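Local coordinates for zinc finger (CCCH type) motif-containing protein (Toxoplasma gondii, PDB 7NG2) that probably reads N6-methyladenosine in RNA through the YTH domain described here, one part of a longer zinc-finger protein linked to mRNA cleavage and polyadenylation, at residues Arg15-Lys20 and Gly132-Pro137; Thr29-Gly34 and Val100-Gln105; Asp54-Leu59 and Gly72-Leu77. All coordinates share one frame; numbering follows the deposited sequence. Where two conformers were deposited one is given.

Contact 1. Residues Arg15-Lys20 and Gly132-Pro137; sequences RFFIIK and GTEVPP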
loop_
_atom_site.group_PDB
_atom_site.type_symbol
_atom_site.label_atom_id
_atom_site.label_comp_id
_atom_site.label_asym_id
_atom_site.label_seq_id
_atom_site.Cartn_x
_atom_site.Cartn_y
_atom_site.Cartn_z
ATOM N N ARG A 15 0.418 -8.210 -7.270
ATOM C CA ARG A 15 0.531 -6.867 -7.817
ATOM C C ARG A 15 0.841 -5.928 -6.667
ATOM O O ARG A 15 0.432 -6.166 -5.531
ATOM C CB ARG A 15 -0.738 -6.441 -8.571
ATOM C CG ARG A 15 -0.936 -7.239 -9.865
ATOM C CD ARG A 15 -2.225 -6.906 -10.585
ATOM N NE ARG A 15 -2.169 -5.576 -11.171
ATOM C CZ ARG A 15 -3.148 -5.057 -11.896
ATOM N NH1 ARG A 15 -4.247 -5.765 -12.113
ATOM N NH2 ARG A 15 -3.019 -3.844 -12.403
ATOM N N PHE A 16 1.573 -4.858 -6.970
ATOM C CA PHE A 16 2.162 -3.976 -5.962
ATOM C C PHE A 16 1.844 -2.529 -6.307
ATOM O O PHE A 16 2.163 -2.069 -7.413
ATOM C CB PHE A 16 3.686 -4.136 -5.949
ATOM C CG PHE A 16 4.176 -5.532 -5.675
ATOM C CD1 PHE A 16 4.308 -6.456 -6.703
ATOM C CD2 PHE A 16 4.530 -5.911 -4.394
ATOM C CE1 PHE A 16 4.786 -7.733 -6.450
ATOM C CE2 PHE A 16 5.010 -7.192 -4.137
ATOM C CZ PHE A 16 5.124 -8.102 -5.175
ATOM N N PHE A 17 1.234 -1.810 -5.373
ATOM C CA PHE A 17 0.828 -0.428 -5.611
ATOM C C PHE A 17 1.373 0.452 -4.501
ATOM O O PHE A 17 1.333 0.078 -3.330
ATOM C CB PHE A 17 -0.701 -0.291 -5.632
ATOM C CG PHE A 17 -1.349 -1.062 -6.735
ATOM C CD1 PHE A 17 -1.716 -2.390 -6.551
ATOM C CD2 PHE A 17 -1.581 -0.472 -7.969
ATOM C CE1 PHE A 17 -2.313 -3.117 -7.569
ATOM C CE2 PHE A 17 -2.178 -1.200 -8.995
ATOM C CZ PHE A 17 -2.544 -2.528 -8.789
ATOM N N ILE A 18 1.883 1.626 -4.874
ATOM C CA ILE A 18 2.319 2.633 -3.906
ATOM C C ILE A 18 1.108 3.455 -3.470
ATOM O O ILE A 18 0.302 3.891 -4.297
ATOM C CB ILE A 18 3.446 3.501 -4.497
ATOM C CG1 ILE A 18 4.660 2.593 -4.769
ATOM C CG2 ILE A 18 3.817 4.655 -3.553
ATOM C CD1 ILE A 18 5.802 3.208 -5.517
ATOM N N ILE A 19 0.962 3.631 -2.161
ATOM C CA ILE A 19 -0.111 4.416 -1.562
ATOM C C ILE A 19 0.525 5.631 -0.909
ATOM O O ILE A 19 1.461 5.493 -0.118
ATOM C CB ILE A 19 -0.849 3.586 -0.502
ATOM C CG1 ILE A 19 -1.585 2.409 -1.146
ATOM C CG2 ILE A 19 -1.782 4.474 0.322
ATOM C CD1 ILE A 19 -2.726 2.835 -2.030
ATOM N N LYS A 20 0.003 6.814 -1.209
ATOM C CA LYS A 20 0.455 8.042 -0.573
ATOM C C LYS A 20 -0.579 8.495 0.452
ATOM O O LYS A 20 -1.779 8.278 0.285
ATOM C CB LYS A 20 0.677 9.148 -1.610
ATOM C CG LYS A 20 1.737 8.842 -2.668
ATOM C CD LYS A 20 3.128 8.594 -2.076
ATOM C CE LYS A 20 3.707 9.880 -1.505
ATOM N NZ LYS A 20 5.150 9.687 -1.147
ATOM N N GLY A 132 -1.378 5.337 -5.853
ATOM C CA GLY A 132 -1.862 4.305 -6.750
ATOM C C GLY A 132 -0.895 3.857 -7.828
ATOM O O GLY A 132 -1.264 2.999 -8.637
ATOM N N THR A 133 0.316 4.407 -7.870
ATOM C CA THR A 133 1.274 4.002 -8.887
ATOM C C THR A 133 1.613 2.522 -8.724
ATOM O O THR A 133 1.993 2.082 -7.641
ATOM C CB THR A 133 2.553 4.830 -8.743
ATOM O OG1 THR A 133 2.286 6.210 -9.041
ATOM C CG2 THR A 133 3.635 4.315 -9.685
ATOM N N GLU A 134 1.515 1.767 -9.815
ATOM C CA GLU A 134 1.876 0.354 -9.781
ATOM C C GLU A 134 3.357 0.173 -10.084
ATOM O O GLU A 134 3.934 0.900 -10.897
ATOM C CB GLU A 134 1.042 -0.463 -10.776
ATOM C CG GLU A 134 1.131 -1.958 -10.514
ATOM C CD GLU A 134 0.149 -2.810 -11.297
ATOM O OE1 GLU A 134 -0.664 -2.278 -12.085
ATOM O OE2 GLU A 134 0.211 -4.047 -11.129
ATOM N N VAL A 135 3.999 -0.746 -9.363
ATOM C CA VAL A 135 5.383 -1.097 -9.686
ATOM C C VAL A 135 5.447 -2.516 -10.237
ATOM O O VAL A 135 4.616 -3.365 -9.895
ATOM C CB VAL A 135 6.355 -0.910 -8.505
ATOM C CG1 VAL A 135 6.431 0.546 -8.079
ATOM C CG2 VAL A 135 5.989 -1.824 -7.355
ATOM N N PRO A 136 6.419 -2.809 -11.090
ATOM C CA PRO A 136 6.553 -4.165 -11.651
ATOM C C PRO A 136 6.837 -5.176 -10.558
ATOM O O PRO A 136 7.360 -4.826 -9.486
ATOM C CB PRO A 136 7.759 -4.041 -12.598
ATOM C CG PRO A 136 7.929 -2.580 -12.842
ATOM C CD PRO A 136 7.430 -1.878 -11.623
ATOM N N PRO A 137 6.506 -6.447 -10.786
ATOM C CA PRO A 137 6.624 -7.432 -9.704
ATOM C C PRO A 137 8.047 -7.664 -9.220
ATOM O O PRO A 137 8.235 -7.888 -8.017
ATOM C CB PRO A 137 6.006 -8.700 -10.312
ATOM C CG PRO A 137 6.150 -8.519 -11.794
ATOM C CD PRO A 137 5.962 -7.042 -12.021
HETATM O O HOH W 1 2.403 -5.024 -9.803
#
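R15 and E134 form a two-pronged salt bridge, each carboxylate oxygen receiving one N-H. The grip is side-on: NE of R15 lies 2.8 Å from OE2 of E134, and NH2 of R15 is equally close to OE1. Both acceptors lie in the guanidinium plane and are met on their syn sides, the nitrogens standing somewhat out of the carboxylate plane; the two planes are 24° apart. OE2 also accepts from a water that takes the N-H of F16 and donates to O of V135. In this YTH domain the short strand 134-135 edges the mixed central sheet, antiparallel to strand 14-21. The main-chain bonds are V135 N to F16 O (3.0 Å), I18 N to T133 O (2.8 Å) and G132 N to I18 O (2.7 Å). Outside the pair, O of E134 accepts from N118 and O of G132 from K45, while OG1 of T133 donates to O of R130. CG of E134, anti to its backbone N (chi1 -165°), sits over a face of the F17 ring, 4.1 Å from its centroid. On the face of the sheet that carries F16 and V135, CE1 of F16 lies 3.7 Å from CA of P137.

Contact 2. Residues Thr29-Gly34 and Val100-Gln105; sequences TSIQHG and VMWLKQ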
loop_
_atom_site.group_PDB
_atom_site.type_symbol
_atom_site.label_atom_id
_atom_site.label_comp_id
_atom_site.label_asym_id
_atom_site.label_seq_id
_atom_site.Cartn_x
_atom_site.Cartn_y
_atom_site.Cartn_z
ATOM N N THR A 29 -4.357 5.467 11.883
ATOM C CA THR A 29 -5.706 4.913 11.868
ATOM C C THR A 29 -5.760 3.621 11.061
ATOM O O THR A 29 -6.426 2.656 11.456
ATOM C CB THR A 29 -6.671 5.955 11.303
ATOM O OG1 THR A 29 -6.701 7.088 12.181
ATOM C CG2 THR A 29 -8.067 5.385 11.171
ATOM N N SER A 30 -5.056 3.583 9.929
ATOM C CA SER A 30 -5.034 2.389 9.092
ATOM C C SER A 30 -4.433 1.202 9.835
ATOM O O SER A 30 -4.958 0.083 9.760
ATOM C CB SER A 30 -4.241 2.686 7.819
ATOM O OG SER A 30 -4.246 1.572 6.938
ATOM N N ILE A 31 -3.345 1.432 10.573
ATOM C CA ILE A 31 -2.722 0.367 11.351
ATOM C C ILE A 31 -3.639 -0.060 12.492
ATOM O O ILE A 31 -3.784 -1.254 12.782
ATOM C CB ILE A 31 -1.341 0.829 11.862
ATOM C CG1 ILE A 31 -0.376 1.016 10.690
ATOM C CG2 ILE A 31 -0.770 -0.162 12.861
ATOM C CD1 ILE A 31 0.847 1.830 11.056
ATOM N N GLN A 32 -4.294 0.910 13.136
ATOM C CA GLN A 32 -5.117 0.618 14.304
ATOM C C GLN A 32 -6.338 -0.216 13.935
ATOM O O GLN A 32 -6.730 -1.117 14.689
ATOM C CB GLN A 32 -5.537 1.937 14.951
ATOM C CG GLN A 32 -6.276 1.811 16.262
ATOM C CD GLN A 32 -6.652 3.167 16.822
ATOM O OE1 GLN A 32 -6.594 4.176 16.118
ATOM N NE2 GLN A 32 -7.028 3.201 18.096
ATOM N N HIS A 33 -6.949 0.063 12.783
ATOM C CA HIS A 33 -8.224 -0.538 12.418
ATOM C C HIS A 33 -8.192 -1.389 11.155
ATOM O O HIS A 33 -9.219 -1.972 10.795
ATOM C CB HIS A 33 -9.303 0.543 12.314
ATOM C CG HIS A 33 -9.521 1.282 13.596
ATOM N ND1 HIS A 33 -10.042 0.675 14.718
ATOM C CD2 HIS A 33 -9.276 2.567 13.942
ATOM C CE1 HIS A 33 -10.123 1.558 15.698
ATOM N NE2 HIS A 33 -9.664 2.715 15.253
ATOM N N GLY A 34 -7.052 -1.498 10.486
ATOM C CA GLY A 34 -6.949 -2.367 9.328
ATOM C C GLY A 34 -7.802 -1.907 8.166
ATOM O O GLY A 34 -8.552 -2.698 7.589
ATOM N N VAL A 100 -7.428 -3.711 5.074
ATOM C CA VAL A 100 -6.002 -3.892 4.830
ATOM C C VAL A 100 -5.414 -4.629 6.021
ATOM O O VAL A 100 -5.779 -4.362 7.172
ATOM C CB VAL A 100 -5.289 -2.533 4.654
ATOM C CG1 VAL A 100 -3.778 -2.720 4.492
ATOM C CG2 VAL A 100 -5.859 -1.791 3.471
ATOM N N MET A 101 -4.510 -5.563 5.747
ATOM C CA MET A 101 -3.738 -6.245 6.776
ATOM C C MET A 101 -2.316 -5.713 6.671
ATOM O O MET A 101 -1.623 -5.985 5.686
ATOM C CB MET A 101 -3.778 -7.755 6.539
ATOM C CG MET A 101 -2.844 -8.575 7.422
ATOM S SD MET A 101 -2.901 -10.355 7.086
ATOM C CE MET A 101 -4.555 -10.769 7.635
ATOM N N TRP A 102 -1.883 -4.943 7.666
ATOM C CA TRP A 102 -0.506 -4.479 7.660
ATOM C C TRP A 102 0.425 -5.663 7.897
ATOM O O TRP A 102 0.200 -6.476 8.799
ATOM C CB TRP A 102 -0.301 -3.379 8.703
ATOM C CG TRP A 102 -0.746 -2.031 8.200
ATOM C CD1 TRP A 102 -2.036 -1.587 8.055
ATOM C CD2 TRP A 102 0.097 -0.959 7.761
ATOM N NE1 TRP A 102 -2.040 -0.310 7.552
ATOM C CE2 TRP A 102 -0.747 0.102 7.366
ATOM C CE3 TRP A 102 1.482 -0.792 7.661
ATOM C CZ2 TRP A 102 -0.250 1.313 6.892
ATOM C CZ3 TRP A 102 1.972 0.415 7.193
ATOM C CH2 TRP A 102 1.107 1.450 6.810
ATOM N N LEU A 103 1.441 -5.784 7.046
ATOM C CA LEU A 103 2.369 -6.902 7.090
ATOM C C LEU A 103 3.767 -6.502 7.525
ATOM O O LEU A 103 4.570 -7.377 7.872
ATOM C CB LEU A 103 2.439 -7.578 5.712
ATOM C CG LEU A 103 1.098 -8.180 5.280
ATOM C CD1 LEU A 103 1.132 -8.649 3.827
ATOM C CD2 LEU A 103 0.714 -9.329 6.212
ATOM N N LYS A 104 4.085 -5.208 7.495
ATOM C CA LYS A 104 5.347 -4.713 8.027
ATOM C C LYS A 104 5.176 -3.236 8.334
ATOM O O LYS A 104 4.541 -2.515 7.565
ATOM C CB LYS A 104 6.485 -4.869 7.011
ATOM C CG LYS A 104 7.860 -4.468 7.532
ATOM C CD LYS A 104 8.328 -5.387 8.650
ATOM C CE LYS A 104 9.749 -5.083 9.094
ATOM N NZ LYS A 104 10.273 -6.169 9.987
ATOM N N GLN A 105 5.710 -2.814 9.476
ATOM C CA GLN A 105 5.945 -1.408 9.784
ATOM C C GLN A 105 7.452 -1.218 9.871
ATOM O O GLN A 105 8.132 -1.961 10.584
ATOM C CB GLN A 105 5.321 -1.034 11.126
ATOM C CG GLN A 105 3.810 -1.143 11.157
ATOM C CD GLN A 105 3.234 -0.885 12.534
ATOM O OE1 GLN A 105 3.489 0.153 13.141
ATOM N NE2 GLN A 105 2.444 -1.826 13.026
#
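I31 lies across the indole of W102 where helix 24-33 packs on strand 98-109 of the YTH domain's central sheet. The two run almost at right angles, 102° between their directions, with axes 8.2 Å apart at closest approach.

The apolar part is a CH-pi contact. CG1 of I31 stands over one face of W102, 3.6 Å from the centroid of the five-membered ring and only 16° off its normal. I31 places this branch by turning CG1 anti to its carbonyl carbon (chi1 -67°). The I31 and Q105 side chains reach toward each other tip to tip, CG2 of I31 lying 3.6 Å from NE2 of Q105 and CD1 near OE1. Beyond the two segments, W102 also stacks with the ring of F60, and OE1 of Q105 accepts from the backbone N of L155.

The polar part has two hydrogen bonds. NE1 of W102 donates to OG of S30 at 3.0 Å; the hydroxyl oxygen lies in the indole plane and the bond is nearly straight. OG is itself bonded to O of V35, so the serine links the indole to the chain just beyond the helix. The indole is thus met at its edge by S30 and at one face by I31. At the helix end G34, with positive phi, turns the chain toward the strand, and its O accepts from N of V100 at 2.9 Å, the donor standing well above the carbonyl plane.

Contact 3. Residues Asp54-Leu59 and Gly72-Leu77; sequences DHVLLL and GRMMSL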
loop_
_atom_site.group_PDB
_atom_site.type_symbol
_atom_site.label_atom_id
_atom_site.label_comp_id
_atom_site.label_asym_id
_atom_site.label_seq_id
_atom_site.Cartn_x
_atom_site.Cartn_y
_atom_site.Cartn_z
ATOM N N ASP A 54 -3.680 -13.103 -6.732
ATOM C CA ASP A 54 -3.668 -13.815 -5.459
ATOM C C ASP A 54 -3.437 -12.859 -4.292
ATOM O O ASP A 54 -4.105 -12.964 -3.259
ATOM C CB ASP A 54 -2.621 -14.927 -5.460
ATOM C CG ASP A 54 -2.888 -16.006 -6.497
ATOM O OD1 ASP A 54 -3.997 -16.104 -7.070
ATOM O OD2 ASP A 54 -1.939 -16.770 -6.738
ATOM N N HIS A 55 -2.503 -11.918 -4.443
ATOM C CA HIS A 55 -2.169 -10.925 -3.421
ATOM C C HIS A 55 -2.007 -9.552 -4.041
ATOM O O HIS A 55 -1.230 -9.391 -4.987
ATOM C CB HIS A 55 -0.847 -11.253 -2.726
ATOM C CG HIS A 55 -0.819 -12.597 -2.082
ATOM N ND1 HIS A 55 -1.587 -12.907 -0.984
ATOM C CD2 HIS A 55 -0.104 -13.709 -2.372
ATOM C CE1 HIS A 55 -1.356 -14.157 -0.628
ATOM N NE2 HIS A 55 -0.453 -14.665 -1.452
ATOM N N VAL A 56 -2.714 -8.570 -3.487
ATOM C CA VAL A 56 -2.508 -7.166 -3.825
ATOM C C VAL A 56 -1.799 -6.502 -2.655
ATOM O O VAL A 56 -2.347 -6.421 -1.548
ATOM C CB VAL A 56 -3.835 -6.468 -4.157
ATOM C CG1 VAL A 56 -3.620 -4.980 -4.335
ATOM C CG2 VAL A 56 -4.450 -7.086 -5.404
ATOM N N LEU A 57 -0.575 -6.029 -2.898
ATOM C CA LEU A 57 0.255 -5.404 -1.879
ATOM C C LEU A 57 0.228 -3.891 -2.032
ATOM O O LEU A 57 0.281 -3.366 -3.151
ATOM C CB LEU A 57 1.701 -5.898 -1.970
ATOM C CG LEU A 57 1.992 -7.351 -1.576
ATOM C CD1 LEU A 57 1.310 -7.731 -0.267
ATOM C CD2 LEU A 57 1.640 -8.339 -2.675
ATOM N N LEU A 58 0.087 -3.216 -0.895
ATOM C CA LEU A 58 0.022 -1.763 -0.813
ATOM C C LEU A 58 1.240 -1.294 -0.034
ATOM O O LEU A 58 1.439 -1.700 1.111
ATOM C CB LEU A 58 -1.262 -1.341 -0.106
ATOM C CG LEU A 58 -2.527 -1.957 -0.703
ATOM C CD1 LEU A 58 -3.694 -1.566 0.162
ATOM C CD2 LEU A 58 -2.770 -1.524 -2.142
ATOM N N LEU A 59 2.046 -0.439 -0.655
ATOM C CA LEU A 59 3.315 0.022 -0.094
ATOM C C LEU A 59 3.107 1.472 0.319
ATOM O O LEU A 59 2.932 2.343 -0.540
ATOM C CB LEU A 59 4.423 -0.096 -1.142
ATOM C CG LEU A 59 4.960 -1.515 -1.427
ATOM C CD1 LEU A 59 3.902 -2.513 -1.929
ATOM C CD2 LEU A 59 6.139 -1.452 -2.400
ATOM N N GLY A 72 1.157 -3.562 3.287
ATOM C CA GLY A 72 0.053 -4.398 3.708
ATOM C C GLY A 72 -0.593 -5.083 2.526
ATOM O O GLY A 72 -0.262 -4.815 1.369
ATOM N N ARG A 73 -1.500 -6.008 2.827
ATOM C CA ARG A 73 -2.267 -6.720 1.815
ATOM C C ARG A 73 -3.696 -6.192 1.810
ATOM O O ARG A 73 -4.310 -6.023 2.870
ATOM C CB ARG A 73 -2.277 -8.222 2.116
ATOM C CG ARG A 73 -2.987 -9.056 1.060
ATOM C CD ARG A 73 -3.040 -10.522 1.460
ATOM N NE ARG A 73 -3.558 -11.372 0.391
ATOM C CZ ARG A 73 -4.850 -11.625 0.188
ATOM N NH1 ARG A 73 -5.763 -11.091 0.983
ATOM N NH2 ARG A 73 -5.224 -12.438 -0.804
ATOM N N MET A 74 -4.212 -5.905 0.619
ATOM C CA MET A 74 -5.626 -5.583 0.482
ATOM C C MET A 74 -6.446 -6.838 0.761
ATOM O O MET A 74 -6.231 -7.883 0.146
ATOM C CB MET A 74 -5.884 -5.096 -0.938
ATOM C CG MET A 74 -7.299 -4.648 -1.217
ATOM S SD MET A 74 -7.407 -4.027 -2.896
ATOM C CE MET A 74 -9.119 -3.522 -2.960
ATOM N N MET A 75 -7.390 -6.741 1.701
ATOM C CA MET A 75 -8.117 -7.909 2.183
ATOM C C MET A 75 -9.561 -7.970 1.719
ATOM O O MET A 75 -10.192 -9.024 1.856
ATOM C CB MET A 75 -8.108 -7.941 3.715
ATOM C CG MET A 75 -6.717 -7.947 4.343
ATOM S SD MET A 75 -5.687 -9.346 3.857
ATOM C CE MET A 75 -6.575 -10.704 4.612
ATOM N N SER A 76 -10.106 -6.880 1.199
ATOM C CA SER A 76 -11.493 -6.868 0.774
ATOM C C SER A 76 -11.661 -5.833 -0.319
ATOM O O SER A 76 -10.817 -4.955 -0.502
ATOM C CB SER A 76 -12.439 -6.537 1.944
ATOM O OG SER A 76 -12.491 -5.132 2.198
ATOM N N LEU A 77 -12.787 -5.931 -1.023
ATOM C CA LEU A 77 -13.217 -4.881 -1.919
ATOM C C LEU A 77 -13.684 -3.679 -1.101
ATOM O O LEU A 77 -14.024 -3.809 0.079
ATOM C CB LEU A 77 -14.385 -5.380 -2.769
ATOM C CG LEU A 77 -14.010 -6.366 -3.881
ATOM C CD1 LEU A 77 -15.263 -6.933 -4.564
ATOM C CD2 LEU A 77 -13.076 -5.720 -4.903
HETATM O O HOH W 2 -4.989 -9.224 -1.974
#
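G72 opens the pairing with a reciprocal pair of backbone bonds to L58: its N donates to L58 O at 2.9 Å, and its O accepts from L58 N at 2.8 Å. The same carbonyl oxygen also receives a CA-H...O contact from L57.

R73 comes next, opposite L57 in a non-hydrogen-bonded pair. Its chain runs extended from CG to NE, with CG anti to the backbone N (chi1 -176°), and carries the guanidinium back along the neighbouring strand to H55. There NE donates to ND1 of H55 at 2.9 Å, nearly in both planes although ring and guanidinium are turned 80° apart. This bond implies that ND1 carries no proton. NH2 reaches O of D54 at 2.7 Å, a more bent bond, and also donates to O of G1, while NH1 makes a weak bond to SD of M75. Three firm acceptors thus hold NE and NH2, and a water lies over the centre of one guanidinium face.

Strands 55-62 and 67-74 form a beta hairpin inside the central sheet of the YTH domain, and R73 links them at the end away from the turn.

M74 restores the backbone ladder, N to V56 O at 2.9 Å. The water over the arginine accepts from V56 N and donates to M74 O, bridging two atoms that make no direct bond. The M74 side chain lies beside V56, CB to CB 4.1 Å, and extends to F50 of helix 40-52.

How the contacts relate
The three contacts run across one mixed sheet, from its outer strand 134-135 to strand 98-109, next to the far edge strand 35-36. Contact 1 joins strand 134-135 to strand 14-21; strand 55-62 of contact 3 is the next neighbour, and strand 67-74 then leads to strand 98-109, where contact 2 brings in helix 24-33. The centre of contact 3 is about 11 Å from each of the others; contacts 1 and 2 have centres about 17 Å and nearest atoms about 7 Å apart, without touching. Backbone bonds make the joins: L57 N to R15 O (2.8 Å) and R73 N to M101 O (2.9 Å). Along the chain, contact 1 encloses contact 2, which encloses contact 3. All six segments belong to one YTH domain.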